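Local coordinates for protein ORF10 (PDB 6RIW) that forms the ketosynthase–chain length factor part of a larger polyunsaturated fatty acid synthase and probably extends growing acyl chains by decarboxylative condensation, at residues A[769-779]-A[869-878]; A[112-123]-A[183-193]. All coordinates share one frame; numbering follows the deposited sequence.

Contact 1: A[769-779]-A[869-878]; sequences SFAPGSNAKAI and NGLGRDNSCA
The thiol of Cys877 lies under the first turn of helix 776-790, with SG 3.6 Å from Ile779 CA and 3.8 Å from Ile779 CG1. SG reaches this place because it is turned anti to the backbone N (chi1 175°). Beyond it, Ile779 crosses the amide of Asn869 at about a right angle, CD1 3.7 Å from Asn869 ND2; that amide is itself held by Glu814 and His879. Backbone bonds in both directions between Ala771 and Cys877 fix the register. On the other face of the sheet the Phe770 ring brings CE2 to 3.5 Å from Ala878 CB, and Arg671 makes a cation-pi contact with the ring. These strands belong to the second ketosynthase-like domain: 763-772 begins the C-terminal half of its thiolase fold, and it pairs antiparallel with the second strand of the closing hairpin 865-884. At the hairpin turn, type I from Gly872 to Asn875, packing gives way to water. Gly773 N is bonded to Asn875 O. Ser774 OG lies 2.9 Å from Asn875 OD1, a bond that is not settled, because another acceptor is within reach of the same proton. One water, 2.6 Å from Ser774 OG, also ties Gly872 N to Ser876 O; another accepts from Ser774 N and gives a weak bond to Asn875 OD1. Just past the turn, Ser876 OG donates back to Asp874 OD2 (2.7 Å), a carboxylate oxygen that Asn667 also binds.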
loop_
_atom_site.group_PDB
_atom_site.type_symbol
_atom_site.label_atom_id
_atom_site.label_comp_id
_atom_site.label_asym_id
_atom_site.label_seq_id
_atom_site.Cartn_x
_atom_site.Cartn_y
_atom_site.Cartn_z
ATOM N N SER A 769 16.962 14.346 2.493
ATOM C CA SER A 769 16.981 14.332 3.946
ATOM C C SER A 769 15.581 14.618 4.457
ATOM O O SER A 769 14.786 15.252 3.769
ATOM C CB SER A 769 17.942 15.378 4.513
ATOM O OG SER A 769 19.268 15.060 4.131
ATOM N N PHE A 770 15.303 14.172 5.688
ATOM C CA PHE A 770 14.000 14.336 6.319
ATOM C C PHE A 770 14.160 14.894 7.722
ATOM O O PHE A 770 15.188 14.679 8.368
ATOM C CB PHE A 770 13.262 12.993 6.418
ATOM C CG PHE A 770 12.954 12.385 5.087
ATOM C CD1 PHE A 770 13.920 11.645 4.415
ATOM C CD2 PHE A 770 11.718 12.568 4.502
ATOM C CE1 PHE A 770 13.641 11.091 3.173
ATOM C CE2 PHE A 770 11.435 11.994 3.250
ATOM C CZ PHE A 770 12.415 11.264 2.601
ATOM N N ALA A 771 13.111 15.559 8.213
ATOM C CA ALA A 771 13.030 15.988 9.601
ATOM C C ALA A 771 11.591 15.794 10.052
ATOM O O ALA A 771 10.668 16.011 9.256
ATOM C CB ALA A 771 13.452 17.456 9.788
ATOM N N PRO A 772 11.364 15.333 11.284
ATOM C CA PRO A 772 9.985 15.207 11.777
ATOM C C PRO A 772 9.310 16.567 11.865
ATOM O O PRO A 772 9.940 17.575 12.209
ATOM C CB PRO A 772 10.152 14.590 13.176
ATOM C CG PRO A 772 11.524 14.022 13.194
ATOM C CD PRO A 772 12.346 14.875 12.280
ATOM N N GLY A 773 8.022 16.593 11.551
ATOM C CA GLY A 773 7.227 17.801 11.694
ATOM C C GLY A 773 6.961 18.492 10.368
ATOM O O GLY A 773 7.414 18.084 9.294
ATOM N N SER A 774 6.194 19.579 10.457
ATOM C CA SER A 774 5.718 20.286 9.278
ATOM C C SER A 774 5.923 21.792 9.339
ATOM O O SER A 774 5.467 22.493 8.421
ATOM C CB SER A 774 4.210 20.022 9.069
ATOM O OG SER A 774 3.958 18.656 8.760
ATOM N N ASN A 775 6.563 22.318 10.380
ATOM C CA ASN A 775 6.665 23.769 10.509
ATOM C C ASN A 775 7.961 24.288 9.884
ATOM O O ASN A 775 8.754 23.539 9.312
ATOM C CB ASN A 775 6.550 24.192 11.974
ATOM C CG ASN A 775 7.599 23.545 12.858
ATOM O OD1 ASN A 775 8.553 22.939 12.375
ATOM N ND2 ASN A 775 7.428 23.677 14.168
ATOM N N ALA A 776 8.158 25.609 9.966
ATOM C CA ALA A 776 9.337 26.226 9.374
ATOM C C ALA A 776 10.618 25.663 9.971
ATOM O O ALA A 776 11.631 25.535 9.276
ATOM C CB ALA A 776 9.291 27.745 9.561
ATOM N N LYS A 777 10.600 25.356 11.265
ATOM C CA LYS A 777 11.785 24.805 11.918
ATOM C C LYS A 777 12.155 23.456 11.316
ATOM O O LYS A 777 13.331 23.198 11.028
ATOM C CB LYS A 777 11.521 24.664 13.412
ATOM C CG LYS A 777 12.701 24.148 14.215
ATOM C CD LYS A 777 13.808 25.210 14.275
ATOM C CE LYS A 777 14.947 24.777 15.217
ATOM N NZ LYS A 777 16.288 25.206 14.731
ATOM N N ALA A 778 11.152 22.589 11.108
ATOM C CA ALA A 778 11.398 21.292 10.482
ATOM C C ALA A 778 11.979 21.457 9.085
ATOM O O ALA A 778 12.874 20.706 8.692
ATOM C CB ALA A 778 10.105 20.467 10.426
ATOM N N ILE A 779 11.488 22.440 8.323
ATOM C CA ILE A 779 12.047 22.703 6.997
ATOM C C ILE A 779 13.531 23.054 7.091
ATOM O O ILE A 779 14.366 22.530 6.336
ATOM C CB ILE A 779 11.252 23.818 6.300
ATOM C CG1 ILE A 779 9.816 23.335 6.037
ATOM C CG2 ILE A 779 11.918 24.196 5.000
ATOM C CD1 ILE A 779 8.908 24.391 5.451
ATOM N N ASN A 869 11.633 21.062 -1.778
ATOM C CA ASN A 869 11.052 20.890 -0.456
ATOM C C ASN A 869 9.747 20.105 -0.558
ATOM O O ASN A 869 9.022 20.210 -1.548
ATOM C CB ASN A 869 10.804 22.254 0.208
ATOM C CG ASN A 869 10.656 22.151 1.714
ATOM O OD1 ASN A 869 11.517 21.592 2.398
ATOM N ND2 ASN A 869 9.545 22.669 2.241
ATOM N N GLY A 870 9.473 19.286 0.456
ATOM C CA GLY A 870 8.266 18.480 0.504
ATOM C C GLY A 870 7.633 18.457 1.882
ATOM O O GLY A 870 8.341 18.351 2.893
ATOM N N LEU A 871 6.302 18.608 1.930
ATOM C CA LEU A 871 5.514 18.506 3.146
ATOM C C LEU A 871 4.349 17.585 2.845
ATOM O O LEU A 871 4.107 17.229 1.690
ATOM C CB LEU A 871 4.994 19.876 3.638
ATOM C CG LEU A 871 6.074 20.920 3.969
ATOM C CD1 LEU A 871 5.432 22.287 4.218
ATOM C CD2 LEU A 871 6.860 20.491 5.206
ATOM N N GLY A 872 3.619 17.176 3.873
ATOM C CA GLY A 872 2.407 16.428 3.588
ATOM C C GLY A 872 1.771 15.868 4.845
ATOM O O GLY A 872 2.159 16.184 5.972
ATOM N N ARG A 873 0.782 15.017 4.614
ATOM C CA ARG A 873 0.044 14.465 5.733
ATOM C C ARG A 873 0.834 13.420 6.501
ATOM O O ARG A 873 0.339 12.935 7.524
ATOM C CB ARG A 873 -1.276 13.879 5.237
ATOM C CG ARG A 873 -2.282 14.941 4.788
ATOM C CD ARG A 873 -2.612 15.900 5.962
ATOM N NE ARG A 873 -3.361 15.211 7.017
ATOM C CZ ARG A 873 -3.602 15.713 8.226
ATOM N NH1 ARG A 873 -3.150 16.922 8.563
ATOM N NH2 ARG A 873 -4.317 15.023 9.098
ATOM N N ASP A 874 2.028 13.046 6.041
ATOM C CA ASP A 874 2.870 12.164 6.843
ATOM C C ASP A 874 3.584 12.907 7.967
ATOM O O ASP A 874 4.203 12.261 8.824
ATOM C CB ASP A 874 3.895 11.481 5.942
ATOM C CG ASP A 874 4.691 12.499 5.115
ATOM O OD1 ASP A 874 4.064 13.298 4.345
ATOM O OD2 ASP A 874 5.933 12.507 5.243
ATOM N N ASN A 875 3.489 14.240 7.996
ATOM C CA ASN A 875 4.049 15.056 9.086
ATOM C C ASN A 875 5.572 14.917 9.156
ATOM O O ASN A 875 6.168 14.754 10.229
ATOM C CB ASN A 875 3.394 14.720 10.439
ATOM C CG ASN A 875 3.479 15.879 11.423
ATOM O OD1 ASN A 875 3.985 16.951 11.091
ATOM N ND2 ASN A 875 2.973 15.676 12.631
ATOM N N SER A 876 6.215 14.950 7.996
ATOM C CA SER A 876 7.659 15.125 7.959
ATOM C C SER A 876 8.007 16.040 6.798
ATOM O O SER A 876 7.245 16.194 5.833
ATOM C CB SER A 876 8.402 13.780 7.863
ATOM O OG SER A 876 8.104 13.137 6.650
ATOM N N CYS A 877 9.133 16.712 6.933
ATOM C CA CYS A 877 9.637 17.558 5.873
ATOM C C CYS A 877 10.731 16.797 5.136
ATOM O O CYS A 877 11.635 16.240 5.768
ATOM C CB CYS A 877 10.184 18.867 6.435
ATOM S SG CYS A 877 10.932 19.839 5.117
ATOM N N ALA A 878 10.632 16.753 3.817
ATOM C CA ALA A 878 11.675 16.221 2.958
ATOM C C ALA A 878 12.371 17.383 2.264
ATOM O O ALA A 878 11.727 18.369 1.886
ATOM C CB ALA A 878 11.101 15.247 1.912
HETATM O O HOH W 1 4.742 17.777 6.493
HETATM O O HOH W 2 1.447 19.043 6.613
HETATM O O HOH W 3 4.279 19.813 12.806
#

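Contact 2: A[112-123]-A[183-193]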
loop_
_atom_site.group_PDB
_atom_site.type_symbol
_atom_site.label_atom_id
_atom_site.label_comp_id
_atom_site.label_asym_id
_atom_site.label_seq_id
_atom_site.Cartn_x
_atom_site.Cartn_y
_atom_site.Cartn_z
ATOM N N LEU A 112 14.041 6.719 21.134
ATOM C CA LEU A 112 13.110 6.714 20.012
ATOM C C LEU A 112 13.394 7.827 19.013
ATOM O O LEU A 112 12.922 7.740 17.876
ATOM C CB LEU A 112 11.673 6.790 20.533
ATOM C CG LEU A 112 11.276 5.612 21.429
ATOM C CD1 LEU A 112 9.818 5.720 21.910
ATOM C CD2 LEU A 112 11.547 4.279 20.756
ATOM N N GLU A 113 14.203 8.831 19.381
ATOM C CA GLU A 113 14.617 9.849 18.423
ATOM C C GLU A 113 15.320 9.244 17.217
ATOM O O GLU A 113 15.256 9.798 16.113
ATOM C CB GLU A 113 15.525 10.864 19.109
ATOM C CG GLU A 113 15.887 12.055 18.240
ATOM C CD GLU A 113 16.239 13.291 19.066
ATOM O OE1 GLU A 113 16.774 13.124 20.195
ATOM O OE2 GLU A 113 15.975 14.423 18.581
ATOM N N ASN A 114 15.987 8.112 17.391
ATOM C CA ASN A 114 16.672 7.456 16.285
ATOM C C ASN A 114 16.033 6.124 15.919
ATOM O O ASN A 114 16.726 5.194 15.496
ATOM C CB ASN A 114 18.150 7.284 16.639
ATOM C CG ASN A 114 18.836 8.613 16.799
ATOM O OD1 ASN A 114 19.301 8.954 17.882
ATOM N ND2 ASN A 114 18.852 9.398 15.737
ATOM N N CYS A 115 14.713 6.019 16.083
ATOM C CA CYS A 115 13.957 4.819 15.736
ATOM C C CYS A 115 13.018 5.134 14.576
ATOM O O CYS A 115 12.328 6.161 14.597
ATOM C CB CYS A 115 13.145 4.323 16.932
ATOM S SG CYS A 115 12.284 2.739 16.709
ATOM N N GLY A 116 13.003 4.267 13.564
ATOM C CA GLY A 116 12.081 4.382 12.455
ATOM C C GLY A 116 11.054 3.257 12.493
ATOM O O GLY A 116 11.051 2.420 13.396
ATOM N N VAL A 117 10.162 3.259 11.497
ATOM C CA VAL A 117 9.148 2.198 11.408
ATOM C C VAL A 117 8.827 1.926 9.941
ATOM O O VAL A 117 8.641 2.857 9.158
ATOM C CB VAL A 117 7.871 2.531 12.209
ATOM C CG1 VAL A 117 7.323 3.930 11.865
ATOM C CG2 VAL A 117 6.806 1.431 12.008
ATOM N N ILE A 118 8.792 0.643 9.563
ATOM C CA ILE A 118 8.341 0.213 8.238
ATOM C C ILE A 118 7.159 -0.732 8.425
ATOM O O ILE A 118 7.266 -1.737 9.137
ATOM C CB ILE A 118 9.473 -0.454 7.426
ATOM C CG1 ILE A 118 10.616 0.544 7.214
ATOM C CG2 ILE A 118 8.946 -0.931 6.075
ATOM C CD1 ILE A 118 11.873 -0.077 6.578
ATOM N N LEU A 119 6.032 -0.426 7.773
ATOM C CA LEU A 119 4.766 -1.100 8.049
ATOM C C LEU A 119 4.228 -1.727 6.770
ATOM O O LEU A 119 3.940 -1.005 5.816
ATOM C CB LEU A 119 3.739 -0.100 8.603
ATOM C CG LEU A 119 2.333 -0.631 8.893
ATOM C CD1 LEU A 119 2.380 -1.500 10.139
ATOM C CD2 LEU A 119 1.344 0.547 9.056
ATOM N N GLY A 120 4.065 -3.050 6.750
ATOM C CA GLY A 120 3.327 -3.668 5.651
ATOM C C GLY A 120 1.835 -3.385 5.787
ATOM O O GLY A 120 1.273 -3.423 6.885
ATOM N N ASN A 121 1.175 -3.100 4.654
ATOM C CA ASN A 121 -0.215 -2.648 4.724
ATOM C C ASN A 121 -0.900 -2.835 3.369
ATOM O O ASN A 121 -0.264 -2.702 2.323
ATOM C CB ASN A 121 -0.270 -1.174 5.154
ATOM C CG ASN A 121 -1.675 -0.695 5.453
ATOM O OD1 ASN A 121 -2.574 -1.483 5.742
ATOM N ND2 ASN A 121 -1.875 0.620 5.364
ATOM N N LEU A 122 -2.199 -3.162 3.406
ATOM C CA LEU A 122 -3.022 -3.277 2.200
ATOM C C LEU A 122 -3.496 -1.906 1.730
ATOM O O LEU A 122 -3.849 -1.048 2.540
ATOM C CB LEU A 122 -4.259 -4.143 2.480
ATOM C CG LEU A 122 -4.011 -5.632 2.677
ATOM C CD1 LEU A 122 -5.201 -6.336 3.356
ATOM C CD2 LEU A 122 -3.692 -6.272 1.327
ATOM N N SER A 123 -3.537 -1.706 0.413
ATOM C CA SER A 123 -4.120 -0.498 -0.159
ATOM C C SER A 123 -5.582 -0.704 -0.513
ATOM O O SER A 123 -6.001 -0.326 -1.610
ATOM C CB SER A 123 -3.319 -0.072 -1.394
ATOM O OG SER A 123 -2.041 0.396 -1.005
ATOM N N ALA A 183 3.929 7.366 18.862
ATOM C CA ALA A 183 4.956 6.791 19.717
ATOM C C ALA A 183 6.180 7.692 19.870
ATOM O O ALA A 183 7.108 7.324 20.583
ATOM C CB ALA A 183 5.387 5.420 19.184
ATOM N N GLY A 184 6.212 8.852 19.217
ATOM C CA GLY A 184 7.359 9.734 19.351
ATOM C C GLY A 184 8.610 9.277 18.638
ATOM O O GLY A 184 9.719 9.557 19.104
ATOM N N LEU A 185 8.471 8.594 17.510
ATOM C CA LEU A 185 9.625 8.143 16.733
ATOM C C LEU A 185 10.217 9.274 15.891
ATOM O O LEU A 185 9.488 9.971 15.179
ATOM C CB LEU A 185 9.200 7.008 15.806
ATOM C CG LEU A 185 8.408 5.885 16.458
ATOM C CD1 LEU A 185 8.248 4.776 15.419
ATOM C CD2 LEU A 185 9.148 5.393 17.711
ATOM N N GLY A 186 11.541 9.414 15.917
ATOM C CA GLY A 186 12.189 10.462 15.143
ATOM C C GLY A 186 12.901 10.039 13.867
ATOM O O GLY A 186 13.541 10.872 13.210
ATOM N N GLY A 187 12.814 8.760 13.492
ATOM C CA GLY A 187 13.509 8.244 12.332
ATOM C C GLY A 187 12.587 8.108 11.124
ATOM O O GLY A 187 11.486 8.652 11.083
ATOM N N SER A 188 13.082 7.405 10.107
ATOM C CA SER A 188 12.344 7.270 8.848
ATOM C C SER A 188 11.113 6.394 9.029
ATOM O O SER A 188 11.090 5.484 9.862
ATOM C CB SER A 188 13.227 6.655 7.757
ATOM O OG SER A 188 14.425 7.375 7.599
ATOM N N HIS A 189 10.087 6.654 8.220
ATOM C CA HIS A 189 8.881 5.844 8.290
ATOM C C HIS A 189 8.193 5.829 6.935
ATOM O O HIS A 189 8.166 6.847 6.238
ATOM C CB HIS A 189 7.903 6.327 9.376
ATOM C CG HIS A 189 7.654 7.807 9.394
ATOM N ND1 HIS A 189 6.575 8.390 8.771
ATOM C CD2 HIS A 189 8.315 8.811 10.017
ATOM C CE1 HIS A 189 6.596 9.695 8.978
ATOM N NE2 HIS A 189 7.645 9.979 9.734
ATOM N N PHE A 190 7.672 4.659 6.565
ATOM C CA PHE A 190 6.806 4.509 5.403
ATOM C C PHE A 190 6.068 3.185 5.533
ATOM O O PHE A 190 6.396 2.349 6.376
ATOM C CB PHE A 190 7.578 4.595 4.076
ATOM C CG PHE A 190 8.674 3.549 3.898
ATOM C CD1 PHE A 190 9.961 3.782 4.370
ATOM C CD2 PHE A 190 8.417 2.365 3.207
ATOM C CE1 PHE A 190 10.988 2.806 4.182
ATOM C CE2 PHE A 190 9.417 1.409 2.992
ATOM C CZ PHE A 190 10.705 1.627 3.482
ATOM N N ALA A 191 5.028 3.035 4.723
ATOM C CA ALA A 191 4.333 1.767 4.551
ATOM C C ALA A 191 4.724 1.170 3.207
ATOM O O ALA A 191 5.141 1.882 2.284
ATOM C CB ALA A 191 2.816 1.954 4.625
ATOM N N LEU A 192 4.597 -0.151 3.101
ATOM C CA LEU A 192 4.859 -0.825 1.835
ATOM C C LEU A 192 3.826 -1.919 1.625
ATOM O O LEU A 192 3.155 -2.354 2.567
ATOM C CB LEU A 192 6.285 -1.418 1.780
ATOM C CG LEU A 192 6.652 -2.542 2.758
ATOM C CD1 LEU A 192 6.195 -3.935 2.294
ATOM C CD2 LEU A 192 8.169 -2.577 2.955
ATOM N N ASP A 193 3.725 -2.384 0.378
ATOM C CA ASP A 193 2.844 -3.490 0.010
ATOM C C ASP A 193 3.645 -4.426 -0.883
ATOM O O ASP A 193 4.111 -4.022 -1.952
ATOM C CB ASP A 193 1.583 -2.972 -0.704
ATOM C CG ASP A 193 0.567 -4.069 -1.098
ATOM O OD1 ASP A 193 0.660 -5.243 -0.646
ATOM O OD2 ASP A 193 -0.387 -3.719 -1.868
HETATM O O HOH W 4 -0.346 -1.136 -2.395
HETATM O O HOH W 5 -3.076 -3.828 -1.599
#
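Leu112 O takes two backbone N-H groups from opposite faces of its carbonyl plane, Gly186 N across the contact at 2.9 Å and Cys115 N from its own turn, so this oxygen pins the loop 184-188 to the start of strand 115-120. Gly187 N bonds to Cys115 O, approaching from above the carbonyl plane. Parallel pairing then takes over: Val117 N reaches Ser188 O, Leu119 N reaches Phe190 O, and Leu119 O receives Leu192 N, while the bond from Phe190 N to Val117 O is weak at 3.3 Å. Asn121 N to Leu192 O closes the series. Past it, two waters donate to Asp193 OD2, one of them accepting from Ser123 N and the other lying 2.7 Å from Ser123 OG; the second carboxylate oxygen, OD1, is bonded by Ala195 N.

Outside the backbone, Ile118 and Phe190 lie side by side on one face of the sheet. With its CG set between the backbone N and the carbonyl carbon (chi1 59°), the Phe190 ring offers a face to Ile118 CG1, which sits 4.2 Å from the centroid in a CH-pi contact. Ile118 CG2 also meets Leu192 CD2 at 3.6 Å, and helix 198-211 covers this face. On the other face Val117 CG1 fits between His189 CB (3.5 Å) and Leu185 CD1 (3.8 Å), near helix 174-183. Leu185 CD2 turns instead to Leu112. Such parallel central strands are typical of the N-terminal half of the thiolase fold; in ketosynthases the second of them leads to the nucleophilic cysteine at the start of the next helix.

Overall arrangement
Both contacts are largely buried, but they lie in different ketosynthase-like domains of the didomain, their centres about 15 Å apart. Contact 2 is closer to the centre of the chain and joins parallel strands; its strand 189-193 also pairs antiparallel with 659-663 of the other domain, across the pseudo-dimer interface. Contact 1 joins antiparallel strands and a helix start, and relies more on bound water at its turn. The two touch directly: Pro772 CG lies 3.7 Å from Gly186 O, and Asp874 O lies 3.5 Å from His189 CE1. Helix 668-682 bridges them further, its Tyr670 packing on Phe770 and Ala878 and its Glu674 accepting from Ser188.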